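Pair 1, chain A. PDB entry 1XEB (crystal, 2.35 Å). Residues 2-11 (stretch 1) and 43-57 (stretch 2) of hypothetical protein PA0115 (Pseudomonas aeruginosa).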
# COMPACT_ATOMS: atom_id res chain seq x y z
N SER A 2 -4.27 -11.30 -16.24
CA SER A 2 -4.13 -10.08 -17.09
C SER A 2 -4.91 -8.90 -16.50
O SER A 2 -6.12 -9.00 -16.30
CB SER A 2 -4.66 -10.34 -18.51
OG SER A 2 -6.08 -10.36 -18.55
N LEU A 3 -4.22 -7.79 -16.24
CA LEU A 3 -4.84 -6.61 -15.65
C LEU A 3 -4.30 -5.30 -16.23
O LEU A 3 -3.26 -5.28 -16.88
CB LEU A 3 -4.57 -6.58 -14.14
CG LEU A 3 -4.89 -7.81 -13.29
CD1 LEU A 3 -4.17 -7.71 -11.95
CD2 LEU A 3 -6.38 -7.92 -13.10
N ASP A 4 -5.02 -4.21 -15.97
CA ASP A 4 -4.59 -2.90 -16.42
C ASP A 4 -4.10 -2.13 -15.20
O ASP A 4 -4.89 -1.71 -14.35
CB ASP A 4 -5.74 -2.14 -17.08
CG ASP A 4 -5.97 -2.56 -18.52
OD1 ASP A 4 -5.01 -2.48 -19.33
OD2 ASP A 4 -7.10 -2.98 -18.85
N TRP A 5 -2.79 -1.95 -15.13
CA TRP A 5 -2.19 -1.24 -14.02
C TRP A 5 -2.10 0.26 -14.23
O TRP A 5 -1.87 0.75 -15.34
CB TRP A 5 -0.79 -1.79 -13.74
CG TRP A 5 -0.83 -3.15 -13.18
CD1 TRP A 5 -0.85 -4.33 -13.88
CD2 TRP A 5 -0.85 -3.50 -11.80
NE1 TRP A 5 -0.87 -5.39 -13.00
CE2 TRP A 5 -0.87 -4.91 -11.72
CE3 TRP A 5 -0.85 -2.76 -10.61
CZ2 TRP A 5 -0.89 -5.59 -10.50
CZ3 TRP A 5 -0.87 -3.44 -9.40
CH2 TRP A 5 -0.88 -4.84 -9.35
N THR A 6 -2.27 1.00 -13.14
CA THR A 6 -2.19 2.45 -13.19
C THR A 6 -1.64 3.03 -11.89
O THR A 6 -1.98 2.57 -10.79
CB THR A 6 -3.58 3.06 -13.51
OG1 THR A 6 -3.55 4.45 -13.23
CG2 THR A 6 -4.67 2.40 -12.68
N CYS A 7 -0.77 4.02 -12.01
CA CYS A 7 -0.19 4.66 -10.84
C CYS A 7 -0.39 6.15 -11.00
O CYS A 7 0.35 6.81 -11.72
CB CYS A 7 1.29 4.37 -10.69
SG CYS A 7 1.93 5.06 -9.15
N LYS A 8 -1.38 6.69 -10.30
CA LYS A 8 -1.69 8.09 -10.43
C LYS A 8 -1.44 8.94 -9.20
O LYS A 8 -1.49 8.47 -8.05
CB LYS A 8 -3.17 8.24 -10.83
CG LYS A 8 -3.54 7.54 -12.13
CD LYS A 8 -5.06 7.59 -12.44
CE LYS A 8 -5.55 9.00 -12.74
NZ LYS A 8 -6.99 9.04 -13.17
N HIS A 9 -1.17 10.21 -9.47
CA HIS A 9 -0.97 11.20 -8.44
C HIS A 9 -2.40 11.43 -7.95
O HIS A 9 -3.34 11.34 -8.74
CB HIS A 9 -0.40 12.47 -9.08
CG HIS A 9 -0.05 13.55 -8.10
ND1 HIS A 9 -1.00 14.26 -7.40
CD2 HIS A 9 1.15 14.04 -7.72
CE1 HIS A 9 -0.40 15.15 -6.64
NE2 HIS A 9 0.91 15.04 -6.81
N HIS A 10 -2.57 11.72 -6.67
CA HIS A 10 -3.92 11.92 -6.15
C HIS A 10 -4.69 13.05 -6.83
O HIS A 10 -5.91 12.99 -6.92
CB HIS A 10 -3.86 12.19 -4.64
CG HIS A 10 -3.35 13.54 -4.28
ND1 HIS A 10 -4.17 14.65 -4.20
CD2 HIS A 10 -2.11 13.98 -3.98
CE1 HIS A 10 -3.46 15.70 -3.86
NE2 HIS A 10 -2.20 15.32 -3.72
N ALA A 11 -3.98 14.08 -7.29
CA ALA A 11 -4.64 15.21 -7.93
C ALA A 11 -5.28 14.84 -9.27
O ALA A 11 -6.05 15.62 -9.81
CB ALA A 11 -3.65 16.33 -8.14
N LEU A 43 -4.52 11.06 4.49
CA LEU A 43 -3.23 11.09 3.79
C LEU A 43 -3.38 10.78 2.31
O LEU A 43 -2.39 10.72 1.56
CB LEU A 43 -2.26 10.09 4.42
CG LEU A 43 -2.03 10.30 5.91
CD1 LEU A 43 -1.22 9.13 6.46
CD2 LEU A 43 -1.30 11.63 6.14
N ASP A 44 -4.63 10.61 1.88
CA ASP A 44 -4.93 10.27 0.50
C ASP A 44 -4.87 11.38 -0.52
O ASP A 44 -4.45 11.15 -1.65
CB ASP A 44 -6.30 9.60 0.41
CG ASP A 44 -6.30 8.21 1.02
OD1 ASP A 44 -7.00 8.00 2.04
OD2 ASP A 44 -5.62 7.32 0.48
N LEU A 45 -5.28 12.59 -0.14
CA LEU A 45 -5.26 13.71 -1.10
C LEU A 45 -4.33 14.86 -0.69
O LEU A 45 -4.74 16.02 -0.70
CB LEU A 45 -6.68 14.26 -1.29
CG LEU A 45 -7.82 13.26 -1.35
CD1 LEU A 45 -9.15 14.02 -1.47
CD2 LEU A 45 -7.63 12.30 -2.54
N VAL A 46 -3.10 14.55 -0.33
CA VAL A 46 -2.15 15.60 0.07
C VAL A 46 -0.79 15.36 -0.56
O VAL A 46 -0.49 14.24 -0.96
CB VAL A 46 -1.97 15.64 1.60
CG1 VAL A 46 -3.26 16.10 2.27
CG2 VAL A 46 -1.52 14.26 2.10
N GLY A 47 0.02 16.42 -0.61
CA GLY A 47 1.35 16.35 -1.18
C GLY A 47 1.38 15.60 -2.49
O GLY A 47 0.66 15.95 -3.44
N ASP A 48 2.21 14.56 -2.56
CA ASP A 48 2.32 13.77 -3.78
C ASP A 48 1.91 12.31 -3.56
O ASP A 48 2.41 11.40 -4.23
CB ASP A 48 3.73 13.85 -4.36
CG ASP A 48 4.06 15.22 -4.95
OD1 ASP A 48 3.24 15.75 -5.75
OD2 ASP A 48 5.13 15.77 -4.63
N THR A 49 0.99 12.07 -2.64
CA THR A 49 0.57 10.70 -2.43
C THR A 49 0.13 10.07 -3.76
O THR A 49 -0.70 10.64 -4.49
CB THR A 49 -0.60 10.63 -1.47
OG1 THR A 49 -0.22 11.15 -0.21
CG2 THR A 49 -1.05 9.20 -1.31
N HIS A 50 0.68 8.90 -4.09
CA HIS A 50 0.26 8.24 -5.31
C HIS A 50 -0.63 7.04 -5.00
O HIS A 50 -0.68 6.58 -3.86
CB HIS A 50 1.47 7.81 -6.16
CG HIS A 50 2.01 8.91 -7.02
ND1 HIS A 50 2.53 10.07 -6.51
CD2 HIS A 50 2.06 9.04 -8.37
CE1 HIS A 50 2.88 10.87 -7.50
NE2 HIS A 50 2.61 10.27 -8.64
N HIS A 51 -1.34 6.57 -6.02
CA HIS A 51 -2.23 5.43 -5.85
C HIS A 51 -2.03 4.41 -6.98
O HIS A 51 -2.30 4.69 -8.16
CB HIS A 51 -3.68 5.93 -5.82
CG HIS A 51 -3.94 6.93 -4.73
ND1 HIS A 51 -4.43 6.58 -3.49
CD2 HIS A 51 -3.71 8.27 -4.69
CE1 HIS A 51 -4.48 7.66 -2.73
NE2 HIS A 51 -4.05 8.69 -3.43
N LEU A 52 -1.53 3.23 -6.61
CA LEU A 52 -1.29 2.16 -7.57
C LEU A 52 -2.54 1.30 -7.62
O LEU A 52 -3.02 0.82 -6.59
CB LEU A 52 -0.09 1.32 -7.14
CG LEU A 52 0.22 0.17 -8.10
CD1 LEU A 52 0.75 0.73 -9.40
CD2 LEU A 52 1.22 -0.78 -7.47
N MSE A 53 -3.06 1.09 -8.81
CA MSE A 53 -4.28 0.32 -8.98
C MSE A 53 -4.19 -0.70 -10.12
O MSE A 53 -3.56 -0.44 -11.14
CB MSE A 53 -5.46 1.26 -9.25
CG MSE A 53 -5.71 2.30 -8.18
SE MSE A 53 -6.93 3.74 -8.76
CE MSE A 53 -8.59 2.84 -8.46
N ALA A 54 -4.80 -1.85 -9.91
CA ALA A 54 -4.85 -2.91 -10.91
C ALA A 54 -6.34 -3.18 -11.12
O ALA A 54 -7.06 -3.54 -10.19
CB ALA A 54 -4.14 -4.16 -10.41
N TRP A 55 -6.78 -2.97 -12.36
CA TRP A 55 -8.18 -3.16 -12.74
C TRP A 55 -8.45 -4.33 -13.69
O TRP A 55 -7.57 -4.75 -14.45
CB TRP A 55 -8.70 -1.89 -13.40
CG TRP A 55 -8.84 -0.73 -12.50
CD1 TRP A 55 -7.85 0.08 -12.04
CD2 TRP A 55 -10.07 -0.19 -12.00
NE1 TRP A 55 -8.38 1.10 -11.29
CE2 TRP A 55 -9.74 0.95 -11.25
CE3 TRP A 55 -11.41 -0.57 -12.11
CZ2 TRP A 55 -10.72 1.73 -10.61
CZ3 TRP A 55 -12.38 0.21 -11.48
CH2 TRP A 55 -12.03 1.34 -10.74
N ARG A 56 -9.67 -4.86 -13.64
CA ARG A 56 -10.10 -5.95 -14.52
C ARG A 56 -11.62 -5.92 -14.64
O ARG A 56 -12.33 -6.15 -13.66
CB ARG A 56 -9.67 -7.31 -13.99
CG ARG A 56 -9.76 -8.45 -15.03
CD ARG A 56 -9.76 -9.83 -14.38
NE ARG A 56 -10.97 -10.07 -13.59
CZ ARG A 56 -11.13 -11.07 -12.73
NH1 ARG A 56 -12.27 -11.21 -12.07
NH2 ARG A 56 -10.15 -11.94 -12.51
N ASP A 57 -12.10 -5.61 -15.84
CA ASP A 57 -13.53 -5.57 -16.12
C ASP A 57 -14.33 -4.69 -15.15
O ASP A 57 -15.29 -5.15 -14.54
CB ASP A 57 -14.11 -7.00 -16.11
CG ASP A 57 -13.47 -7.90 -17.17
OD1 ASP A 57 -13.45 -7.51 -18.36
OD2 ASP A 57 -13.00 -9.01 -16.82

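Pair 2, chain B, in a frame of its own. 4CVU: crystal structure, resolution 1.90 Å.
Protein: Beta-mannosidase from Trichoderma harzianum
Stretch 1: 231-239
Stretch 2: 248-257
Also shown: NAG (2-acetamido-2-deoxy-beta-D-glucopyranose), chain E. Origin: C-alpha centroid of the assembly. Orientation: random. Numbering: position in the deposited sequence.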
# COMPACT_ATOMS: atom_id res chain seq x y z
N THR B 231 36.52 23.96 -13.59
CA THR B 231 37.98 23.80 -13.65
C THR B 231 38.35 22.46 -14.30
O THR B 231 37.95 21.40 -13.82
CB THR B 231 38.59 23.88 -12.24
OG1 THR B 231 38.34 25.19 -11.67
CG2 THR B 231 40.09 23.63 -12.28
N ASP B 232 39.10 22.53 -15.40
CA ASP B 232 39.58 21.34 -16.11
C ASP B 232 41.01 21.10 -15.68
O ASP B 232 41.90 21.94 -15.95
CB ASP B 232 39.48 21.56 -17.63
CG ASP B 232 39.90 20.31 -18.45
OD1 ASP B 232 40.64 19.43 -17.93
OD2 ASP B 232 39.50 20.25 -19.65
N ILE B 233 41.25 19.99 -14.98
CA ILE B 233 42.60 19.50 -14.66
C ILE B 233 42.83 18.27 -15.51
O ILE B 233 41.98 17.32 -15.51
CB ILE B 233 42.77 19.11 -13.19
CG1 ILE B 233 42.35 20.25 -12.23
CG2 ILE B 233 44.21 18.70 -12.92
CD1 ILE B 233 43.15 21.52 -12.36
N ASP B 234 43.92 18.30 -16.27
CA ASP B 234 44.26 17.19 -17.17
C ASP B 234 45.68 16.76 -16.80
O ASP B 234 46.64 17.50 -17.03
CB ASP B 234 44.19 17.64 -18.63
CG ASP B 234 44.15 16.47 -19.62
OD1 ASP B 234 43.88 15.29 -19.23
OD2 ASP B 234 44.38 16.73 -20.80
N ILE B 235 45.77 15.61 -16.15
CA ILE B 235 47.04 15.02 -15.81
C ILE B 235 47.29 13.86 -16.76
O ILE B 235 46.50 12.90 -16.81
CB ILE B 235 47.08 14.54 -14.37
CG1 ILE B 235 46.84 15.72 -13.43
CG2 ILE B 235 48.43 13.92 -14.09
CD1 ILE B 235 46.74 15.34 -11.98
N PHE B 236 48.34 13.99 -17.55
CA PHE B 236 48.67 13.00 -18.58
C PHE B 236 50.19 12.83 -18.67
O PHE B 236 50.94 13.59 -18.06
CB PHE B 236 48.10 13.41 -19.94
CG PHE B 236 48.47 14.80 -20.37
CD1 PHE B 236 47.83 15.92 -19.83
CD2 PHE B 236 49.46 14.99 -21.32
CE1 PHE B 236 48.17 17.18 -20.23
CE2 PHE B 236 49.82 16.27 -21.71
CZ PHE B 236 49.18 17.36 -21.16
N ARG B 237 50.63 11.80 -19.41
CA ARG B 237 52.04 11.60 -19.66
C ARG B 237 52.44 12.51 -20.81
O ARG B 237 51.67 12.74 -21.75
CB ARG B 237 52.33 10.14 -20.03
CG ARG B 237 52.10 9.12 -18.91
CD ARG B 237 53.26 9.06 -17.94
NE ARG B 237 53.08 8.08 -16.87
CZ ARG B 237 54.02 7.73 -15.99
NH1 ARG B 237 55.23 8.27 -16.05
NH2 ARG B 237 53.76 6.82 -15.05
N LYS B 238 53.65 13.02 -20.75
CA LYS B 238 54.10 13.91 -21.79
C LYS B 238 54.07 13.18 -23.14
O LYS B 238 54.48 12.03 -23.26
CB LYS B 238 55.50 14.43 -21.47
CG LYS B 238 55.87 15.65 -22.29
CD LYS B 238 56.90 16.52 -21.58
CE LYS B 238 57.21 17.75 -22.43
NZ LYS B 238 55.95 18.48 -22.80
N GLY B 239 53.54 13.85 -24.16
CA GLY B 239 53.38 13.26 -25.50
C GLY B 239 52.10 12.44 -25.69
O GLY B 239 51.86 11.92 -26.77
N GLN B 248 55.00 5.19 -20.45
CA GLN B 248 54.94 5.06 -18.99
C GLN B 248 56.20 5.58 -18.28
O GLN B 248 56.19 5.76 -17.05
CB GLN B 248 54.70 3.60 -18.59
CG GLN B 248 53.37 3.00 -19.10
CD GLN B 248 52.14 3.72 -18.58
OE1 GLN B 248 52.09 4.15 -17.42
NE2 GLN B 248 51.16 3.89 -19.44
N THR B 249 57.28 5.82 -19.03
CA THR B 249 58.54 6.31 -18.48
C THR B 249 58.65 7.85 -18.52
O THR B 249 59.59 8.41 -18.00
CB THR B 249 59.78 5.74 -19.23
OG1 THR B 249 59.91 6.37 -20.49
CG2 THR B 249 59.69 4.23 -19.43
N ALA B 250 57.68 8.52 -19.14
CA ALA B 250 57.72 9.94 -19.39
C ALA B 250 57.25 10.77 -18.21
O ALA B 250 56.55 10.27 -17.34
CB ALA B 250 56.90 10.27 -20.63
N PRO B 251 57.64 12.05 -18.17
CA PRO B 251 57.17 12.93 -17.09
C PRO B 251 55.66 13.24 -17.14
O PRO B 251 55.03 13.17 -18.20
CB PRO B 251 58.00 14.21 -17.27
CG PRO B 251 58.56 14.15 -18.65
CD PRO B 251 58.64 12.71 -19.03
N TRP B 252 55.10 13.57 -15.98
CA TRP B 252 53.68 13.95 -15.90
C TRP B 252 53.53 15.42 -16.28
O TRP B 252 54.36 16.23 -15.91
CB TRP B 252 53.14 13.73 -14.48
CG TRP B 252 52.97 12.29 -14.14
CD1 TRP B 252 53.77 11.54 -13.33
CD2 TRP B 252 51.93 11.43 -14.58
NE1 TRP B 252 53.29 10.25 -13.24
CE2 TRP B 252 52.16 10.16 -14.02
CE3 TRP B 252 50.82 11.61 -15.42
CZ2 TRP B 252 51.32 9.07 -14.25
CZ3 TRP B 252 49.99 10.52 -15.66
CH2 TRP B 252 50.24 9.28 -15.08
N VAL B 253 52.50 15.75 -17.06
CA VAL B 253 52.14 17.14 -17.28
C VAL B 253 50.82 17.36 -16.56
O VAL B 253 49.87 16.58 -16.75
CB VAL B 253 51.98 17.49 -18.76
CG1 VAL B 253 51.63 18.97 -18.92
CG2 VAL B 253 53.23 17.15 -19.55
N VAL B 254 50.78 18.36 -15.69
CA VAL B 254 49.57 18.82 -15.04
C VAL B 254 49.11 20.11 -15.71
O VAL B 254 49.79 21.12 -15.63
CB VAL B 254 49.82 19.09 -13.56
CG1 VAL B 254 48.56 19.60 -12.86
CG2 VAL B 254 50.35 17.83 -12.87
N ASN B 255 47.97 20.07 -16.39
CA ASN B 255 47.41 21.22 -17.06
C ASN B 255 46.15 21.69 -16.32
O ASN B 255 45.29 20.89 -16.01
CB ASN B 255 47.06 20.84 -18.50
CG ASN B 255 46.74 22.04 -19.37
OD1 ASN B 255 47.09 23.18 -19.06
ND2 ASN B 255 46.06 21.78 -20.48
N ALA B 256 46.06 22.98 -16.05
CA ALA B 256 44.97 23.53 -15.27
C ALA B 256 44.35 24.67 -16.02
O ALA B 256 44.99 25.65 -16.28
CB ALA B 256 45.46 24.00 -13.92
N SER B 257 43.07 24.54 -16.37
CA SER B 257 42.33 25.56 -17.10
C SER B 257 41.08 25.94 -16.29
O SER B 257 40.23 25.08 -15.97
CB SER B 257 41.97 25.03 -18.49
OG SER B 257 41.38 26.04 -19.28
C1 NAG E . 45.61 22.76 -21.44
C2 NAG E . 46.32 22.68 -22.79
C3 NAG E . 45.77 23.74 -23.72
C4 NAG E . 44.24 23.57 -23.86
C5 NAG E . 43.61 23.52 -22.47
C6 NAG E . 42.12 23.19 -22.44
C7 NAG E . 48.62 21.85 -22.73
C8 NAG E . 50.07 22.16 -22.46
N2 NAG E . 47.76 22.84 -22.58
O3 NAG E . 46.40 23.59 -24.97
O4 NAG E . 43.69 24.65 -24.58
O5 NAG E . 44.24 22.56 -21.67
O6 NAG E . 41.67 23.39 -21.11
O7 NAG E . 48.31 20.71 -23.09
O HOH W 1 44.57 19.36 -21.54
O HOH W 2 51.05 5.88 -15.66

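Both pairs are two-stranded antiparallel ladders. The strand axes run at 165° in pair 1 and 163° in pair 2, approaching to 4.6 and 4.7 Å, and the backbone of 14 central residues superposes with an RMSD of 0.6 Å. The register is the same: D4(A), T6(A) and K8(A) face W55(A), M53(A) and H51(A) in hydrogen-bonded pairs, matching D232(B), D234(B) and F236(B) opposite S257(B), N255(B) and V253(B). Each such pair exchanges two backbone bonds, for example M53(A) N to T6(A) O at 2.7 Å and N255(B) N to D234(B) O at 3.0 Å. The ladder's last bond is also shared: H10(A) N donates to T49(A) O at 3.1 Å, and the matching K238(B) N donates to P251(B) O at 2.9 Å.

On the face carrying W5(A) and C7(A), the matching residues are I233(B) and I235(B). A54(A) and A256(B) coincide, yet each alanine meets a different partner. A54(A) CB lies 3.3 Å from the centroid of the W5(A) six-membered ring and 3° off its normal, so the methyl sits squarely over the ring; A256(B) CB instead meets I233(B) CD1 at 3.7 Å. One step along, C7(A) CB touches L52(A) CD1 at 3.9 Å, and I235(B) CG1 touches V254(B) CG2 at 4.1 Å.

The opposite face differs more. T6(A) CG2 packs on M53(A) CB at 3.7 Å; M53(A) is selenomethionine, and its end leads away from stretch 1. At the equivalent positions, N255(B) ND2 is bonded covalently to NAG C1 (1.4 Å), and water 1 touches both D234(B) OD2 (2.7 Å) and N255(B) ND2 (3.0 Å). K8(A) matches F236(B), whose ring receives V253(B) CB over one face, 4.0 Å from its centroid.

A clear divergence is at H9(A) and R237(B), whose CA atoms fall within 0.3 Å while their side-chain centres lie 3.4 Å apart. H9(A) turns its edge toward the H50(A) face (centroids 5.1 Å apart, planes at 72°), while its NE2 donates to D48(A) OD1 at 2.7 Å. R237(B) instead lies across W252(B), the match of H50(A): its CD is 4.0 Å from the centroid of the six-membered ring and 4° off the normal. Its NH1 donates to A250(B) O at 2.7 Å. Thus an aromatic residue supports both, but the matched loop position supplies a carboxylate in pair 1 and a backbone carbonyl in pair 2.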